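PDB 3G8W: lactococcal prophage ps3 protein 05 from Staphylococcus epidermidis ATCC 12228, which probably transfers the acetyl group of acetyl-CoA to an acceptor substrate, as other acetyltransferases of the GNAT family do. Local coordinates for residues N114-M119 / S163-S168; W55-A60 / V67-L72. All coordinates share one frame; numbering follows the deposited sequence.

Both contacts belong to the one mixed beta sheet of this GNAT fold. Contact 2 pairs the antiparallel strands 55-62 and 65-74 of a hairpin; contact 1 lies two strands further on, where strand 117-123 begins and strand 153-163 ends. Their centres are 20 Å apart, yet Leu118 CD2 of contact 1 packs 3.9 Å from Leu72 CD1 of contact 2, on the face covered by helix 96-112. Between them runs strand 83-91, parallel to strand 117-123; in relatives, acetyl-CoA binds where these two strands diverge. The side chain of Trp55 in contact 2 comes within about 3 Å of a bound buffer molecule, whereas contact 1 reaches the second subunit through Glu116.

Contact 1 (N114-M119 / S163-S168); sequences NIETLM and STTESS
Thr164 grips two successive carbonyls, those of Ile115 and Glu116, in the GNAT sheet, where strand 117-123 begins beside the end of the antiparallel strand 153-163. Its hydroxyl OG1 donates to Ile115 O at 2.6 Å, in the carbonyl plane and on a lone pair. Its backbone N donates to Glu116 O over 2.9 Å, almost straight at 172°. A chi1 of 54° places OG1 between the backbone N and the carbonyl carbon, where it meets the carbonyl preceding the one bound by the backbone N. Next to them, Thr117 and Ser163 form a non-hydrogen-bonded antiparallel pair with side chains on a common face.

Past the strand end Ser163 forms an ST turn: its OG accepts from Thr165 N at 3.2 Å and from Thr165 OG1 at 3.0 Å. Thr165 CG2 lies 3.6 Å from Glu116 CG, the two side chains crossing obliquely. That touch uses the aliphatic part of Glu116; its carboxylate goes to the second subunit, with a salt bridge to Lys149 and a hydrogen bond to Tyr154 there. Behind this, the buried Ile115 packs against Ala110 of helix 96-112 and Ala84 of strand 83-91. That helix closes in a Schellman motif with Asn114, at positive phi, as the C-prime residue, and Ile115 N reaches back to Ala110 O.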
loop_
_atom_site.group_PDB
_atom_site.type_symbol
_atom_site.label_atom_id
_atom_site.label_comp_id
_atom_site.label_asym_id
_atom_site.label_seq_id
_atom_site.Cartn_x
_atom_site.Cartn_y
_atom_site.Cartn_z
ATOM N N ASN B 114 -7.940 17.285 0.037
ATOM C CA ASN B 114 -6.692 17.535 0.767
ATOM C C ASN B 114 -5.609 16.441 0.643
ATOM O O ASN B 114 -4.694 16.362 1.462
ATOM C CB ASN B 114 -6.982 17.825 2.237
ATOM C CG ASN B 114 -7.990 18.925 2.418
ATOM O OD1 ASN B 114 -7.898 19.981 1.785
ATOM N ND2 ASN B 114 -8.978 18.680 3.274
ATOM N N ILE B 115 -5.714 15.604 -0.380
ATOM C CA ILE B 115 -4.643 14.685 -0.695
ATOM C C ILE B 115 -3.431 15.480 -1.183
ATOM O O ILE B 115 -3.496 16.182 -2.179
ATOM C CB ILE B 115 -5.113 13.612 -1.710
ATOM C CG1 ILE B 115 -6.208 12.738 -1.053
ATOM C CG2 ILE B 115 -3.915 12.792 -2.253
ATOM C CD1 ILE B 115 -7.206 12.043 -2.018
ATOM N N GLU B 116 -2.339 15.382 -0.443
ATOM C CA GLU B 116 -1.144 16.154 -0.723
ATOM C C GLU B 116 -0.254 15.586 -1.799
ATOM O O GLU B 116 0.412 16.336 -2.515
ATOM C CB GLU B 116 -0.337 16.315 0.547
ATOM C CG GLU B 116 -0.382 17.691 1.089
ATOM C CD GLU B 116 -0.523 17.696 2.568
ATOM O OE1 GLU B 116 0.453 17.345 3.260
ATOM O OE2 GLU B 116 -1.620 18.043 3.044
ATOM N N THR B 117 -0.186 14.265 -1.903
ATOM C CA THR B 117 0.678 13.705 -2.904
ATOM C C THR B 117 0.070 12.494 -3.632
ATOM O O THR B 117 -0.665 11.702 -3.037
ATOM C CB THR B 117 2.113 13.436 -2.346
ATOM O OG1 THR B 117 2.214 12.125 -1.801
ATOM C CG2 THR B 117 2.555 14.482 -1.304
ATOM N N LEU B 118 0.372 12.374 -4.928
ATOM C CA LEU B 118 -0.077 11.243 -5.735
ATOM C C LEU B 118 1.107 10.404 -6.165
ATOM O O LEU B 118 2.158 10.951 -6.536
ATOM C CB LEU B 118 -0.836 11.704 -6.972
ATOM C CG LEU B 118 -2.136 12.465 -6.697
ATOM C CD1 LEU B 118 -2.785 12.941 -8.001
ATOM C CD2 LEU B 118 -3.121 11.650 -5.881
HETATM N N MSE B 119 0.928 9.083 -6.099
HETATM C CA MSE B 119 1.890 8.136 -6.605
HETATM C C MSE B 119 1.282 7.157 -7.609
HETATM O O MSE B 119 0.109 6.781 -7.531
HETATM C CB MSE B 119 2.520 7.351 -5.466
HETATM C CG MSE B 119 3.657 8.034 -4.751
HETATM SE SE MSE B 119 3.642 7.426 -2.902
HETATM C CE MSE B 119 4.455 5.687 -3.013
ATOM N N SER B 163 3.178 16.058 -6.524
ATOM C CA SER B 163 2.729 16.795 -5.364
ATOM C C SER B 163 1.641 17.820 -5.722
ATOM O O SER B 163 1.776 18.585 -6.673
ATOM C CB SER B 163 3.903 17.487 -4.715
ATOM O OG SER B 163 3.441 18.671 -4.111
ATOM N N THR B 164 0.560 17.844 -4.955
ATOM C CA THR B 164 -0.524 18.749 -5.279
ATOM C C THR B 164 -0.467 20.041 -4.479
ATOM O O THR B 164 -1.484 20.707 -4.328
ATOM C CB THR B 164 -1.897 18.093 -5.076
ATOM O OG1 THR B 164 -1.979 17.578 -3.744
ATOM C CG2 THR B 164 -2.117 16.972 -6.076
ATOM N N THR B 165 0.717 20.399 -3.982
ATOM C CA THR B 165 0.910 21.622 -3.172
ATOM C C THR B 165 1.907 22.570 -3.851
ATOM O O THR B 165 2.886 22.095 -4.455
ATOM C CB THR B 165 1.429 21.275 -1.744
ATOM O OG1 THR B 165 2.548 20.378 -1.846
ATOM C CG2 THR B 165 0.328 20.611 -0.910
ATOM N N GLU B 166 1.674 23.890 -3.750
ATOM C CA GLU B 166 2.516 24.920 -4.444
ATOM C C GLU B 166 4.006 24.991 -3.981
ATOM O O GLU B 166 4.685 26.000 -4.222
ATOM C CB GLU B 166 1.836 26.325 -4.429
ATOM C CG GLU B 166 2.747 27.512 -4.888
ATOM C CD GLU B 166 2.038 28.884 -4.983
ATOM O OE1 GLU B 166 2.463 29.840 -4.283
ATOM O OE2 GLU B 166 1.073 29.019 -5.774
ATOM N N SER B 167 4.495 23.905 -3.360
ATOM C CA SER B 167 5.855 23.772 -2.762
ATOM C C SER B 167 6.986 24.669 -3.324
ATOM O O SER B 167 7.161 25.823 -2.883
ATOM C CB SER B 167 6.293 22.294 -2.752
ATOM O OG SER B 167 5.859 21.626 -1.573
ATOM N N SER B 168 7.755 24.113 -4.273
ATOM C CA SER B 168 8.858 24.806 -4.960
ATOM C C SER B 168 9.659 25.774 -4.069
ATOM O O SER B 168 10.884 25.666 -3.950
ATOM C CB SER B 168 8.329 25.527 -6.202
ATOM O OG SER B 168 9.237 26.521 -6.639
#

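Contact 2 (W55-A60 / V67-L72)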
loop_
_atom_site.group_PDB
_atom_site.type_symbol
_atom_site.label_atom_id
_atom_site.label_comp_id
_atom_site.label_asym_id
_atom_site.label_seq_id
_atom_site.Cartn_x
_atom_site.Cartn_y
_atom_site.Cartn_z
ATOM N N TRP B 55 -11.781 4.766 -2.187
ATOM C CA TRP B 55 -11.376 3.904 -3.297
ATOM C C TRP B 55 -12.216 4.241 -4.540
ATOM O O TRP B 55 -13.310 3.689 -4.723
ATOM C CB TRP B 55 -11.565 2.435 -2.894
ATOM C CG TRP B 55 -10.567 1.478 -3.489
ATOM C CD1 TRP B 55 -9.750 1.696 -4.559
ATOM C CD2 TRP B 55 -10.309 0.136 -3.056
ATOM N NE1 TRP B 55 -8.988 0.581 -4.808
ATOM C CE2 TRP B 55 -9.316 -0.391 -3.898
ATOM C CE3 TRP B 55 -10.819 -0.669 -2.029
ATOM C CZ2 TRP B 55 -8.825 -1.692 -3.748
ATOM C CZ3 TRP B 55 -10.331 -1.958 -1.884
ATOM C CH2 TRP B 55 -9.351 -2.458 -2.741
ATOM N N ASN B 56 -11.712 5.145 -5.382
ATOM C CA ASN B 56 -12.552 5.759 -6.413
ATOM C C ASN B 56 -12.115 5.595 -7.851
ATOM O O ASN B 56 -11.025 6.011 -8.234
ATOM C CB ASN B 56 -12.722 7.245 -6.124
ATOM C CG ASN B 56 -13.498 7.512 -4.849
ATOM O OD1 ASN B 56 -13.779 6.603 -4.061
ATOM N ND2 ASN B 56 -13.853 8.773 -4.641
ATOM N N ILE B 57 -12.970 4.994 -8.655
ATOM C CA ILE B 57 -12.739 4.907 -10.073
ATOM C C ILE B 57 -13.400 6.105 -10.761
ATOM O O ILE B 57 -14.604 6.339 -10.602
ATOM C CB ILE B 57 -13.357 3.632 -10.646
ATOM C CG1 ILE B 57 -12.741 2.400 -10.000
ATOM C CG2 ILE B 57 -13.175 3.581 -12.165
ATOM C CD1 ILE B 57 -13.271 1.111 -10.571
ATOM N N PHE B 58 -12.624 6.853 -11.543
ATOM C CA PHE B 58 -13.219 7.889 -12.385
ATOM C C PHE B 58 -13.306 7.462 -13.833
ATOM O O PHE B 58 -12.436 6.727 -14.313
ATOM C CB PHE B 58 -12.418 9.164 -12.316
ATOM C CG PHE B 58 -12.441 9.822 -10.985
ATOM C CD1 PHE B 58 -13.216 10.953 -10.781
ATOM C CD2 PHE B 58 -11.645 9.347 -9.947
ATOM C CE1 PHE B 58 -13.205 11.585 -9.552
ATOM C CE2 PHE B 58 -11.633 9.974 -8.704
ATOM C CZ PHE B 58 -12.403 11.090 -8.500
ATOM N N GLY B 59 -14.339 7.942 -14.528
ATOM C CA GLY B 59 -14.512 7.675 -15.960
ATOM C C GLY B 59 -14.694 8.918 -16.811
ATOM O O GLY B 59 -15.305 9.887 -16.372
ATOM N N ALA B 60 -14.137 8.898 -18.022
ATOM C CA ALA B 60 -14.434 9.923 -19.031
ATOM C C ALA B 60 -15.480 9.394 -20.023
ATOM O O ALA B 60 -15.387 8.254 -20.497
ATOM C CB ALA B 60 -13.184 10.346 -19.749
ATOM N N VAL B 67 -14.912 6.100 -22.025
ATOM C CA VAL B 67 -13.821 6.278 -22.991
ATOM C C VAL B 67 -12.466 6.166 -22.318
ATOM O O VAL B 67 -11.505 5.657 -22.891
ATOM C CB VAL B 67 -13.958 7.619 -23.733
ATOM C CG1 VAL B 67 -12.733 7.916 -24.531
ATOM C CG2 VAL B 67 -15.149 7.572 -24.657
ATOM N N ALA B 68 -12.395 6.641 -21.088
ATOM C CA ALA B 68 -11.214 6.437 -20.288
ATOM C C ALA B 68 -11.621 6.105 -18.855
ATOM O O ALA B 68 -12.794 6.225 -18.496
ATOM C CB ALA B 68 -10.317 7.670 -20.354
ATOM N N THR B 69 -10.640 5.676 -18.055
ATOM C CA THR B 69 -10.876 5.253 -16.664
ATOM C C THR B 69 -9.603 5.333 -15.845
ATOM O O THR B 69 -8.502 5.149 -16.374
ATOM C CB THR B 69 -11.421 3.811 -16.593
ATOM O OG1 THR B 69 -12.662 3.807 -15.879
ATOM C CG2 THR B 69 -10.422 2.850 -15.931
ATOM N N CYS B 70 -9.744 5.601 -14.552
ATOM C CA CYS B 70 -8.598 5.564 -13.665
ATOM C C CYS B 70 -9.025 5.479 -12.214
ATOM O O CYS B 70 -9.981 6.137 -11.826
ATOM C CB CYS B 70 -7.759 6.803 -13.879
ATOM S SG CYS B 70 -6.180 6.655 -13.106
ATOM N N THR B 71 -8.329 4.677 -11.411
ATOM C CA THR B 71 -8.657 4.571 -9.982
ATOM C C THR B 71 -7.838 5.490 -9.088
ATOM O O THR B 71 -6.631 5.589 -9.225
ATOM C CB THR B 71 -8.501 3.137 -9.447
ATOM O OG1 THR B 71 -9.537 2.323 -9.981
ATOM C CG2 THR B 71 -8.629 3.107 -7.944
ATOM N N LEU B 72 -8.512 6.143 -8.152
ATOM C CA LEU B 72 -7.825 6.824 -7.067
ATOM C C LEU B 72 -8.037 6.057 -5.775
ATOM O O LEU B 72 -9.183 5.888 -5.302
ATOM C CB LEU B 72 -8.302 8.272 -6.926
ATOM C CG LEU B 72 -7.345 9.150 -6.121
ATOM C CD1 LEU B 72 -5.915 9.035 -6.644
ATOM C CD2 LEU B 72 -7.807 10.599 -6.123
#
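Phe58 lies side by side with Leu72, both pointing the same way, and its ring meets that residue edge-on: Leu72 CB sits near the ring plane, 4.1 Å from Phe58 CE2. Further along this face Ala60 and Ala68 touch methyl to methyl, CB to CB 4.0 Å.

Ile57, Thr69 and Thr71 lie on the opposite face. Ile57 CG1 comes to 3.2 Å from Thr71 OG1, while Ile57 CG2 lies 3.8 Å from Thr69 OG1. With Thr71 OG1 beside the backbone N (chi1 -71°), the methyl CG2 is left anti to N, at the edge of the Trp55 indole, 3.8 Å from Trp55 CD1.

Between the two faces runs the antiparallel ladder of the hairpin. Asn56 pairs with Leu72 and Phe58 with Cys70 through two hydrogen bonds each, Phe58 N to Cys70 O measuring 2.8 Å. At the far end the register slips in a classic beta bulge: Val67 and Ala68 both face Ala60, whose O takes a 2.7 Å bond from Val67 N and a weak, longer one from Ala68 N, while Ala60 N still donates to Ala68 O.

Helix 96-112 covers the Phe58 face, with Tyr109 edge-to-face on the Phe58 ring and Ile106 and Leu102 against Cys70. Helices 15-24 and 41-48 pack on the other, Tyr18 and Ile47 both touching Ile57. Within the sheet, the hairpin is flanked by strand 6-9 beside Gly59 and strand 83-91 beside Thr71.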